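Local atomic coordinates of extracellular solute-binding protein, family 1 (Bifidobacterium longum subsp. infantis ATCC 15697, PDB entry 3OMB), a protein that probably binds a sugar-like solute outside the cell and delivers it to an ABC transporter, and carries a bound magnesium ion. Residues V77-W82 and S419-G424; A194-D199 and E208-I213; N212-E217 and T222-M227. All coordinates share one frame; numbering follows the deposited sequence. Where two conformers were deposited one is given.

Contact 1. Residues V77-W82 and S419-G424; sequences VTREAW and SELLVG
R79 has CG beside its backbone N (chi1 -70°) and then runs straight from CG to NE, which carries its guanidinium across the gap to E420 in the 419-424 loop; the last torsion turns the guanidinium across the line of the chain. The glutamate is folded instead: CG sits between backbone N and carbonyl carbon, and a second bend at chi2 brings the carboxylate round to the arginine. The result is a salt bridge with R79 NH1 at 2.7 Å from E420 OE2. Guanidinium and carboxylate are nearly coplanar, their planes 6° apart, and OE2 lies at the guanidinium edge. Only NH1 reaches the carboxylate, which it meets on the anti lone pair of OE2 with an N-H...O angle of 143°; this is a single, somewhat bent bond and not a two-pronged pair.

L421 supplies the apolar part. Its CD2 methyl lies over one face of the guanidinium, 3.5 Å from R79 NH1, so the flat cation is held at its edge by charge and on a face by hydrocarbon. N49 ties the pair together from outside, accepting from R79 NE and donating to E420 OE2, which would limit rotation of both groups.

Helix 79-92 begins at R79, with T78 just before it as N-cap, whose OG1 takes a weak bond from A81 N at 3.3 Å. R79 thus stands at the junction of this helix with strand 71-78, an outermost strand of its four-stranded mixed sheet. L421 also packs on K47 of the adjacent parallel strand 41-48, placing the loop between helix 403-411 and strand 431-433 against the ends of these strands.

Contact 2. Residues A194-D199 and E208-I213; sequences AFKTQD and EIPMNI. With MG (magnesium ion), chain B.
D199 and E208 converge on the magnesium ion, and metal coordination joins the two segments first. D199 OD1 is 2.1 Å from the magnesium ion. E208 binds through OE2 at 2.4 Å, with OE1 at a long 2.7 Å from the ion; both distances are longer than magnesium usually prefers. The shared ion holds D199 OD1 and E208 OE2 3.1 Å apart, as fellow ligands without any hydrogen bond between them. The two carboxylates stand almost at right angles, 79° between their planes. E208 reaches the ion through a bend at chi2 (75°). A second-shell bond from G204 N to D199 OD2 steadies the other aspartate oxygen.

Water bridges form the second group. One water donates to K196 O and to E208 OE1, the latter at 2.7 Å from the water oxygen, and takes a weak bond from D199 N; it thereby links the last turn of helix 185-197 to a metal ligand. Another donates to K196 O and to E208 O, joining the two backbones.

Apolar contacts make up the third. The proline ring lies against the helix: P210 CG is 3.7 Å from K196 CB, and P210 CB is 4.1 Å from F195 CB. The phenyl ring presents its edge to P210 O. K196 NZ is hydrogen-bonded to G278 O, outside the two segments.

N201, N203, D207 and the backbone oxygen of Q205 take part in the same metal site. Ligands at alternate positions from D199 to D207, followed directly by E208, give an EF-hand-like loop between helix 185-197 and strand 209-211, consistent with the calcium loop of AlgQ-type binding proteins, to whose family this protein is assigned.

Contact 3. Residues N212-E217 and T222-M227; sequences NIKKLE and TWYSPM
T222 to S225 form a type II beta turn, closed by S225 N to T222 O at 3.1 Å with Y224 at positive phi, and the extended chain I213-E217 passes it in the antiparallel sense, I213 beside P226 and E217 beside T222. K214 carries the polar contact. Its CD packs on Y224 CB, and from there the bend at chi3 (68°) swings CE and NZ over to W223 O, 2.7 Å from NZ. The ammonium approaches at a C=O...N angle of 141°, tilted 33° from the carbonyl plane. T222 OG1 donates to the same W223 O, 2.8 Å away, from the opposite face, so two donors clasp this one oxygen.

Two waters add bridges: one accepts from K214 N and donates to Y224 O, the other donates to K215 O and T222 OG1. Apolar contacts accompany these bonds. P226 is flanked by I213 and L216, with L216 CD2 at 3.7 Å from P226 CG, while E217 CG meets T222 CG2 at 3.5 Å. L216 and I213 also touch helix 490-500.

The polar links to the turn run through W223 O, Y224 O (by water) and T222 OG1 (by water), with no direct backbone-to-backbone bond between the segments. A lysine charge resting on a neutral carbonyl would probably polarise that peptide group, and the threonine hydroxyl, donating to W223 O while accepting from water, relays the linkage back to K215.

Along the chain, contacts 2 and 3 are both nested in the long excursion closed by contact 1. Contact 2 comes first and passes directly into contact 3 through the shared N212 and I213; their centres are 18 Å apart. Contact 1 is 24 Å from contact 3 and 38 Å from contact 2, centre to centre, and lies across the chain's centre from the metal loop. It belongs to the sheet containing strand 71-78, whereas contact 2 borders a separate sheet through its outermost strand, 209-211. This fits the two-lobed build of solute-binding proteins. The nearest atoms of contacts 1 and 3 are about 8 Å apart, with the magnesium loop remote at the periphery.

Contact 1. Residues V77-W82 and S419-G424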
loop_
_atom_site.group_PDB
_atom_site.type_symbol
_atom_site.label_atom_id
_atom_site.label_comp_id
_atom_site.label_asym_id
_atom_site.label_seq_id
_atom_site.Cartn_x
_atom_site.Cartn_y
_atom_site.Cartn_z
ATOM N N VAL A 77 17.981 -8.593 5.745
ATOM C CA VAL A 77 17.421 -9.414 4.678
ATOM C C VAL A 77 16.607 -8.548 3.720
ATOM O O VAL A 77 15.830 -7.719 4.162
ATOM C CB VAL A 77 16.543 -10.597 5.230
ATOM C CG1 VAL A 77 17.408 -11.659 5.925
ATOM C CG2 VAL A 77 15.408 -10.090 6.153
ATOM N N THR A 78 16.782 -8.737 2.414
ATOM C CA THR A 78 15.957 -8.010 1.434
ATOM C C THR A 78 14.551 -8.619 1.347
ATOM O O THR A 78 14.316 -9.732 1.833
ATOM C CB THR A 78 16.582 -7.994 0.033
ATOM O OG1 THR A 78 16.741 -9.345 -0.411
ATOM C CG2 THR A 78 17.941 -7.294 0.040
ATOM N N ARG A 79 13.630 -7.887 0.721
ATOM C CA ARG A 79 12.239 -8.319 0.590
ATOM C C ARG A 79 12.127 -9.708 -0.010
ATOM O O ARG A 79 11.313 -10.519 0.433
ATOM C CB ARG A 79 11.442 -7.335 -0.266
ATOM C CG ARG A 79 11.199 -5.982 0.392
ATOM C CD ARG A 79 10.376 -5.102 -0.541
ATOM N NE ARG A 79 10.083 -3.784 0.017
ATOM C CZ ARG A 79 9.034 -3.495 0.789
ATOM N NH1 ARG A 79 8.859 -2.248 1.222
ATOM N NH2 ARG A 79 8.160 -4.443 1.135
ATOM N N GLU A 80 12.978 -9.964 -0.997
ATOM C CA GLU A 80 12.923 -11.156 -1.854
ATOM C C GLU A 80 13.683 -12.327 -1.227
ATOM O O GLU A 80 13.250 -13.478 -1.321
ATOM C CB GLU A 80 13.509 -10.795 -3.221
ATOM C CG GLU A 80 13.839 -9.280 -3.308
ATOM C CD GLU A 80 13.845 -8.707 -4.722
ATOM O OE1 GLU A 80 14.569 -9.237 -5.599
ATOM O OE2 GLU A 80 13.143 -7.694 -4.945
ATOM N N ALA A 81 14.804 -12.019 -0.571
ATOM C CA ALA A 81 15.600 -13.015 0.134
ATOM C C ALA A 81 14.851 -13.570 1.329
ATOM O O ALA A 81 14.936 -14.761 1.615
ATOM C CB ALA A 81 16.909 -12.422 0.583
ATOM N N TRP A 82 14.129 -12.698 2.030
ATOM C CA TRP A 82 13.386 -13.090 3.231
ATOM C C TRP A 82 12.239 -14.051 2.903
ATOM O O TRP A 82 12.004 -15.013 3.637
ATOM C CB TRP A 82 12.868 -11.853 3.977
ATOM C CG TRP A 82 12.139 -12.150 5.261
ATOM C CD1 TRP A 82 10.888 -11.726 5.602
ATOM C CD2 TRP A 82 12.614 -12.930 6.371
ATOM N NE1 TRP A 82 10.553 -12.190 6.850
ATOM C CE2 TRP A 82 11.591 -12.933 7.345
ATOM C CE3 TRP A 82 13.802 -13.624 6.636
ATOM C CZ2 TRP A 82 11.713 -13.608 8.560
ATOM C CZ3 TRP A 82 13.924 -14.302 7.847
ATOM C CH2 TRP A 82 12.884 -14.286 8.795
ATOM N N SER A 419 13.323 3.908 5.247
ATOM C CA SER A 419 12.275 4.496 4.400
ATOM C C SER A 419 10.920 3.902 4.791
ATOM O O SER A 419 10.591 3.855 5.993
ATOM C CB SER A 419 12.602 4.298 2.903
ATOM O OG SER A 419 11.736 5.096 2.093
ATOM N N GLU A 420 10.145 3.421 3.823
ATOM C CA GLU A 420 8.827 2.880 4.154
ATOM C C GLU A 420 8.867 1.599 5.037
ATOM O O GLU A 420 7.836 1.180 5.554
ATOM C CB GLU A 420 7.952 2.676 2.893
ATOM C CG GLU A 420 8.174 1.337 2.160
ATOM C CD GLU A 420 9.367 1.341 1.207
ATOM O OE1 GLU A 420 9.999 2.400 1.049
ATOM O OE2 GLU A 420 9.670 0.274 0.607
ATOM N N LEU A 421 10.046 0.996 5.199
ATOM C CA LEU A 421 10.222 -0.176 6.074
ATOM C C LEU A 421 10.612 0.207 7.500
ATOM O O LEU A 421 11.133 -0.623 8.256
ATOM C CB LEU A 421 11.256 -1.146 5.493
ATOM C CG LEU A 421 10.811 -1.877 4.222
ATOM C CD1 LEU A 421 12.011 -2.390 3.462
ATOM C CD2 LEU A 421 9.821 -3.020 4.540
ATOM N N LEU A 422 10.350 1.457 7.881
ATOM C CA LEU A 422 10.663 1.886 9.233
ATOM C C LEU A 422 9.743 1.119 10.187
ATOM O O LEU A 422 8.614 0.724 9.836
ATOM C CB LEU A 422 10.463 3.388 9.393
ATOM C CG LEU A 422 9.056 3.845 9.816
ATOM C CD1 LEU A 422 9.091 5.257 10.402
ATOM C CD2 LEU A 422 8.100 3.772 8.664
ATOM N N VAL A 423 10.241 0.884 11.386
ATOM C CA VAL A 423 9.437 0.272 12.406
ATOM C C VAL A 423 9.517 1.262 13.565
ATOM O O VAL A 423 10.535 1.376 14.239
ATOM C CB VAL A 423 9.998 -1.115 12.730
ATOM C CG1 VAL A 423 9.246 -1.751 13.851
ATOM C CG2 VAL A 423 9.900 -2.005 11.504
ATOM N N GLY A 424 8.441 2.002 13.769
ATOM C CA GLY A 424 8.453 3.175 14.634
ATOM C C GLY A 424 7.247 3.968 14.193
ATOM O O GLY A 424 6.373 3.425 13.529
#

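Contact 2. Residues A194-D199 and E208-I213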
loop_
_atom_site.group_PDB
_atom_site.type_symbol
_atom_site.label_atom_id
_atom_site.label_comp_id
_atom_site.label_asym_id
_atom_site.label_seq_id
_atom_site.Cartn_x
_atom_site.Cartn_y
_atom_site.Cartn_z
ATOM N N ALA A 194 -10.838 11.970 -28.448
ATOM C CA ALA A 194 -10.102 13.201 -28.806
ATOM C C ALA A 194 -8.573 13.062 -28.616
ATOM O O ALA A 194 -7.811 13.413 -29.520
ATOM C CB ALA A 194 -10.652 14.417 -28.046
ATOM N N PHE A 195 -8.119 12.513 -27.493
ATOM C CA PHE A 195 -6.678 12.199 -27.360
ATOM C C PHE A 195 -6.159 11.290 -28.489
ATOM O O PHE A 195 -5.033 11.447 -28.972
ATOM C CB PHE A 195 -6.337 11.538 -26.018
ATOM C CG PHE A 195 -6.534 12.430 -24.814
ATOM C CD1 PHE A 195 -6.724 13.820 -24.960
ATOM C CD2 PHE A 195 -6.488 11.876 -23.520
ATOM C CE1 PHE A 195 -6.881 14.643 -23.839
ATOM C CE2 PHE A 195 -6.664 12.678 -22.390
ATOM C CZ PHE A 195 -6.845 14.081 -22.555
ATOM N N LYS A 196 -6.979 10.321 -28.875
ATOM C CA LYS A 196 -6.618 9.337 -29.890
ATOM C C LYS A 196 -6.392 9.982 -31.257
ATOM O O LYS A 196 -5.364 9.700 -31.894
ATOM C CB LYS A 196 -7.721 8.257 -29.964
ATOM C CG LYS A 196 -7.600 7.197 -31.061
ATOM C CD LYS A 196 -6.587 6.153 -30.673
ATOM C CE LYS A 196 -6.495 5.011 -31.718
ATOM N NZ LYS A 196 -5.472 4.056 -31.234
ATOM N N THR A 197 -7.296 10.878 -31.658
ATOM C CA THR A 197 -7.404 11.324 -33.051
ATOM C C THR A 197 -6.976 12.772 -33.350
ATOM O O THR A 197 -6.797 13.140 -34.514
ATOM C CB THR A 197 -8.845 11.149 -33.573
ATOM O OG1 THR A 197 -8.905 11.564 -34.935
ATOM C CG2 THR A 197 -9.800 12.014 -32.785
ATOM N N GLN A 198 -6.825 13.593 -32.317
ATOM C CA GLN A 198 -6.541 15.022 -32.533
ATOM C C GLN A 198 -5.102 15.445 -32.236
ATOM O O GLN A 198 -4.816 16.629 -32.071
ATOM C CB GLN A 198 -7.560 15.869 -31.771
ATOM C CG GLN A 198 -8.995 15.784 -32.367
ATOM C CD GLN A 198 -10.015 16.503 -31.492
ATOM O OE1 GLN A 198 -9.702 17.503 -30.843
ATOM N NE2 GLN A 198 -11.241 15.975 -31.447
ATOM N N ASP A 199 -4.198 14.469 -32.185
ATOM C CA ASP A 199 -2.775 14.751 -32.004
ATOM C C ASP A 199 -2.423 15.825 -30.929
ATOM O O ASP A 199 -1.728 16.807 -31.237
ATOM C CB ASP A 199 -2.140 15.117 -33.370
ATOM C CG ASP A 199 -0.620 15.217 -33.292
ATOM O OD1 ASP A 199 0.034 14.401 -32.575
ATOM O OD2 ASP A 199 -0.085 16.118 -33.945
ATOM N N GLU A 208 -0.307 8.975 -29.470
ATOM C CA GLU A 208 -0.959 9.116 -28.158
ATOM C C GLU A 208 -1.613 7.793 -27.714
ATOM O O GLU A 208 -2.363 7.180 -28.484
ATOM C CB GLU A 208 -2.025 10.209 -28.202
ATOM C CG GLU A 208 -1.540 11.650 -28.311
ATOM C CD GLU A 208 -1.029 12.068 -29.696
ATOM O OE1 GLU A 208 -1.164 11.341 -30.710
ATOM O OE2 GLU A 208 -0.481 13.169 -29.778
ATOM N N ILE A 209 -1.312 7.361 -26.484
ATOM C CA ILE A 209 -2.038 6.276 -25.819
ATOM C C ILE A 209 -3.091 6.976 -24.968
ATOM O O ILE A 209 -2.734 7.576 -23.950
ATOM C CB ILE A 209 -1.101 5.476 -24.892
ATOM C CG1 ILE A 209 -0.052 4.732 -25.708
ATOM C CG2 ILE A 209 -1.896 4.485 -24.024
ATOM C CD1 ILE A 209 1.116 4.206 -24.881
ATOM N N PRO A 210 -4.382 6.935 -25.380
ATOM C CA PRO A 210 -5.340 7.783 -24.639
ATOM C C PRO A 210 -5.386 7.448 -23.143
ATOM O O PRO A 210 -5.285 8.347 -22.298
ATOM C CB PRO A 210 -6.673 7.496 -25.339
ATOM C CG PRO A 210 -6.271 7.216 -26.729
ATOM C CD PRO A 210 -5.023 6.343 -26.572
HETATM N N MSE A 211 -5.514 6.164 -22.824
HETATM C CA MSE A 211 -5.485 5.739 -21.434
HETATM C C MSE A 211 -4.629 4.486 -21.371
HETATM O O MSE A 211 -4.726 3.612 -22.254
HETATM C CB MSE A 211 -6.896 5.488 -20.905
HETATM C CG MSE A 211 -6.923 4.980 -19.473
HETATM SE SE MSE A 211 -8.777 4.709 -18.912
HETATM C CE MSE A 211 -8.440 4.241 -17.019
ATOM N N ASN A 212 -3.759 4.419 -20.368
ATOM C CA ASN A 212 -2.945 3.215 -20.189
ATOM C C ASN A 212 -3.297 2.541 -18.872
ATOM O O ASN A 212 -3.543 3.206 -17.873
ATOM C CB ASN A 212 -1.428 3.518 -20.307
ATOM C CG ASN A 212 -0.636 2.320 -20.803
ATOM O OD1 ASN A 212 -1.199 1.258 -21.083
ATOM N ND2 ASN A 212 0.668 2.477 -20.910
ATOM N N ILE A 213 -3.350 1.215 -18.883
ATOM C CA ILE A 213 -3.697 0.451 -17.687
ATOM C C ILE A 213 -2.685 -0.688 -17.486
ATOM O O ILE A 213 -2.100 -1.203 -18.477
ATOM C CB ILE A 213 -5.176 -0.080 -17.711
ATOM C CG1 ILE A 213 -5.449 -0.956 -18.952
ATOM C CG2 ILE A 213 -6.196 1.092 -17.679
ATOM C CD1 ILE A 213 -6.820 -1.673 -18.916
HETATM MG MG MG B . 0.978 12.778 -31.590
HETATM O O HOH W 1 -3.337 11.496 -32.387
HETATM O O HOH W 2 -3.088 7.968 -31.062
#

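Contact 3. Residues N212-E217 and T222-M227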
loop_
_atom_site.group_PDB
_atom_site.type_symbol
_atom_site.label_atom_id
_atom_site.label_comp_id
_atom_site.label_asym_id
_atom_site.label_seq_id
_atom_site.Cartn_x
_atom_site.Cartn_y
_atom_site.Cartn_z
ATOM N N ASN A 212 -3.759 4.419 -20.368
ATOM C CA ASN A 212 -2.945 3.215 -20.189
ATOM C C ASN A 212 -3.297 2.541 -18.872
ATOM O O ASN A 212 -3.543 3.206 -17.873
ATOM C CB ASN A 212 -1.428 3.518 -20.307
ATOM C CG ASN A 212 -0.636 2.320 -20.803
ATOM O OD1 ASN A 212 -1.199 1.258 -21.083
ATOM N ND2 ASN A 212 0.668 2.477 -20.910
ATOM N N ILE A 213 -3.350 1.215 -18.883
ATOM C CA ILE A 213 -3.697 0.451 -17.687
ATOM C C ILE A 213 -2.685 -0.688 -17.486
ATOM O O ILE A 213 -2.100 -1.203 -18.477
ATOM C CB ILE A 213 -5.176 -0.080 -17.711
ATOM C CG1 ILE A 213 -5.449 -0.956 -18.952
ATOM C CG2 ILE A 213 -6.196 1.092 -17.679
ATOM C CD1 ILE A 213 -6.820 -1.673 -18.916
ATOM N N LYS A 214 -2.494 -1.059 -16.215
ATOM C CA LYS A 214 -1.636 -2.151 -15.791
ATOM C C LYS A 214 -2.256 -3.520 -16.071
ATOM O O LYS A 214 -3.486 -3.695 -15.975
ATOM C CB LYS A 214 -1.357 -2.046 -14.280
ATOM C CG LYS A 214 -0.383 -0.938 -13.909
ATOM C CD LYS A 214 -0.150 -0.754 -12.388
ATOM C CE LYS A 214 0.598 -1.933 -11.743
ATOM N NZ LYS A 214 0.902 -1.739 -10.246
ATOM N N LYS A 215 -1.405 -4.498 -16.391
ATOM C CA LYS A 215 -1.870 -5.867 -16.527
ATOM C C LYS A 215 -2.373 -6.347 -15.171
ATOM O O LYS A 215 -1.994 -5.807 -14.134
ATOM C CB LYS A 215 -0.775 -6.789 -17.092
ATOM C CG LYS A 215 0.379 -7.165 -16.143
ATOM C CD LYS A 215 1.232 -8.224 -16.849
ATOM C CE LYS A 215 2.208 -8.931 -15.928
ATOM N NZ LYS A 215 3.416 -8.091 -15.665
ATOM N N LEU A 216 -3.267 -7.325 -15.192
ATOM C CA LEU A 216 -3.778 -7.916 -13.951
ATOM C C LEU A 216 -2.746 -8.903 -13.395
ATOM O O LEU A 216 -2.051 -9.565 -14.157
ATOM C CB LEU A 216 -5.101 -8.619 -14.224
ATOM C CG LEU A 216 -6.237 -7.759 -14.768
ATOM C CD1 LEU A 216 -7.553 -8.537 -14.697
ATOM C CD2 LEU A 216 -6.402 -6.407 -14.021
ATOM N N GLU A 217 -2.602 -8.953 -12.073
ATOM C CA GLU A 217 -1.830 -10.011 -11.412
ATOM C C GLU A 217 -2.760 -11.163 -11.080
ATOM O O GLU A 217 -3.952 -10.949 -10.801
ATOM C CB GLU A 217 -1.189 -9.491 -10.126
ATOM C CG GLU A 217 0.090 -8.697 -10.379
ATOM C CD GLU A 217 1.256 -9.598 -10.753
ATOM O OE1 GLU A 217 1.134 -10.845 -10.640
ATOM O OE2 GLU A 217 2.303 -9.056 -11.142
ATOM N N THR A 222 -3.822 -5.047 -7.838
ATOM C CA THR A 222 -2.578 -4.340 -7.544
ATOM C C THR A 222 -2.801 -2.849 -7.250
ATOM O O THR A 222 -3.889 -2.285 -7.463
ATOM C CB THR A 222 -1.623 -4.368 -8.772
ATOM O OG1 THR A 222 -2.226 -3.624 -9.847
ATOM C CG2 THR A 222 -1.380 -5.770 -9.246
ATOM N N TRP A 223 -1.732 -2.209 -6.800
ATOM C CA TRP A 223 -1.670 -0.757 -6.807
ATOM C C TRP A 223 -1.967 -0.322 -8.232
ATOM O O TRP A 223 -1.506 -0.946 -9.193
ATOM C CB TRP A 223 -0.289 -0.258 -6.361
ATOM C CG TRP A 223 -0.117 -0.262 -4.878
ATOM C CD1 TRP A 223 -0.241 -1.347 -4.047
ATOM C CD2 TRP A 223 0.220 0.856 -4.029
ATOM N NE1 TRP A 223 0.001 -0.971 -2.756
ATOM C CE2 TRP A 223 0.286 0.367 -2.711
ATOM C CE3 TRP A 223 0.473 2.215 -4.260
ATOM C CZ2 TRP A 223 0.581 1.191 -1.606
ATOM C CZ3 TRP A 223 0.769 3.037 -3.165
ATOM C CH2 TRP A 223 0.807 2.516 -1.849
ATOM N N TYR A 224 -2.780 0.720 -8.343
ATOM C CA TYR A 224 -3.053 1.369 -9.605
ATOM C C TYR A 224 -3.839 0.434 -10.532
ATOM O O TYR A 224 -3.828 0.618 -11.752
ATOM C CB TYR A 224 -1.770 1.946 -10.259
ATOM C CG TYR A 224 -0.807 2.620 -9.283
ATOM C CD1 TYR A 224 -1.263 3.594 -8.366
ATOM C CD2 TYR A 224 0.559 2.311 -9.287
ATOM C CE1 TYR A 224 -0.396 4.207 -7.462
ATOM C CE2 TYR A 224 1.456 2.937 -8.371
ATOM C CZ TYR A 224 0.952 3.882 -7.479
ATOM O OH TYR A 224 1.777 4.504 -6.581
ATOM N N SER A 225 -4.529 -0.550 -9.951
ATOM C CA SER A 225 -5.331 -1.492 -10.725
ATOM C C SER A 225 -6.350 -0.771 -11.587
ATOM O O SER A 225 -6.927 0.248 -11.149
ATOM C CB SER A 225 -6.074 -2.449 -9.791
ATOM O OG SER A 225 -6.924 -3.321 -10.527
ATOM N N PRO A 226 -6.590 -1.293 -12.813
ATOM C CA PRO A 226 -7.696 -0.765 -13.616
ATOM C C PRO A 226 -9.048 -0.848 -12.900
ATOM O O PRO A 226 -9.941 -0.037 -13.188
ATOM C CB PRO A 226 -7.697 -1.645 -14.886
ATOM C CG PRO A 226 -6.791 -2.803 -14.597
ATOM C CD PRO A 226 -5.828 -2.340 -13.535
HETATM N N MSE A 227 -9.183 -1.794 -11.963
HETATM C CA MSE A 227 -10.386 -1.922 -11.121
HETATM C C MSE A 227 -10.648 -0.746 -10.163
HETATM O O MSE A 227 -11.655 -0.732 -9.439
HETATM C CB MSE A 227 -10.341 -3.242 -10.348
HETATM C CG MSE A 227 -9.965 -4.428 -11.237
HETATM SE SE MSE A 227 -11.070 -4.611 -12.822
HETATM C CE MSE A 227 -10.087 -3.767 -14.249
HETATM O O HOH W 3 -4.062 0.448 -14.381
HETATM O O HOH W 4 -3.229 -4.294 -12.095
#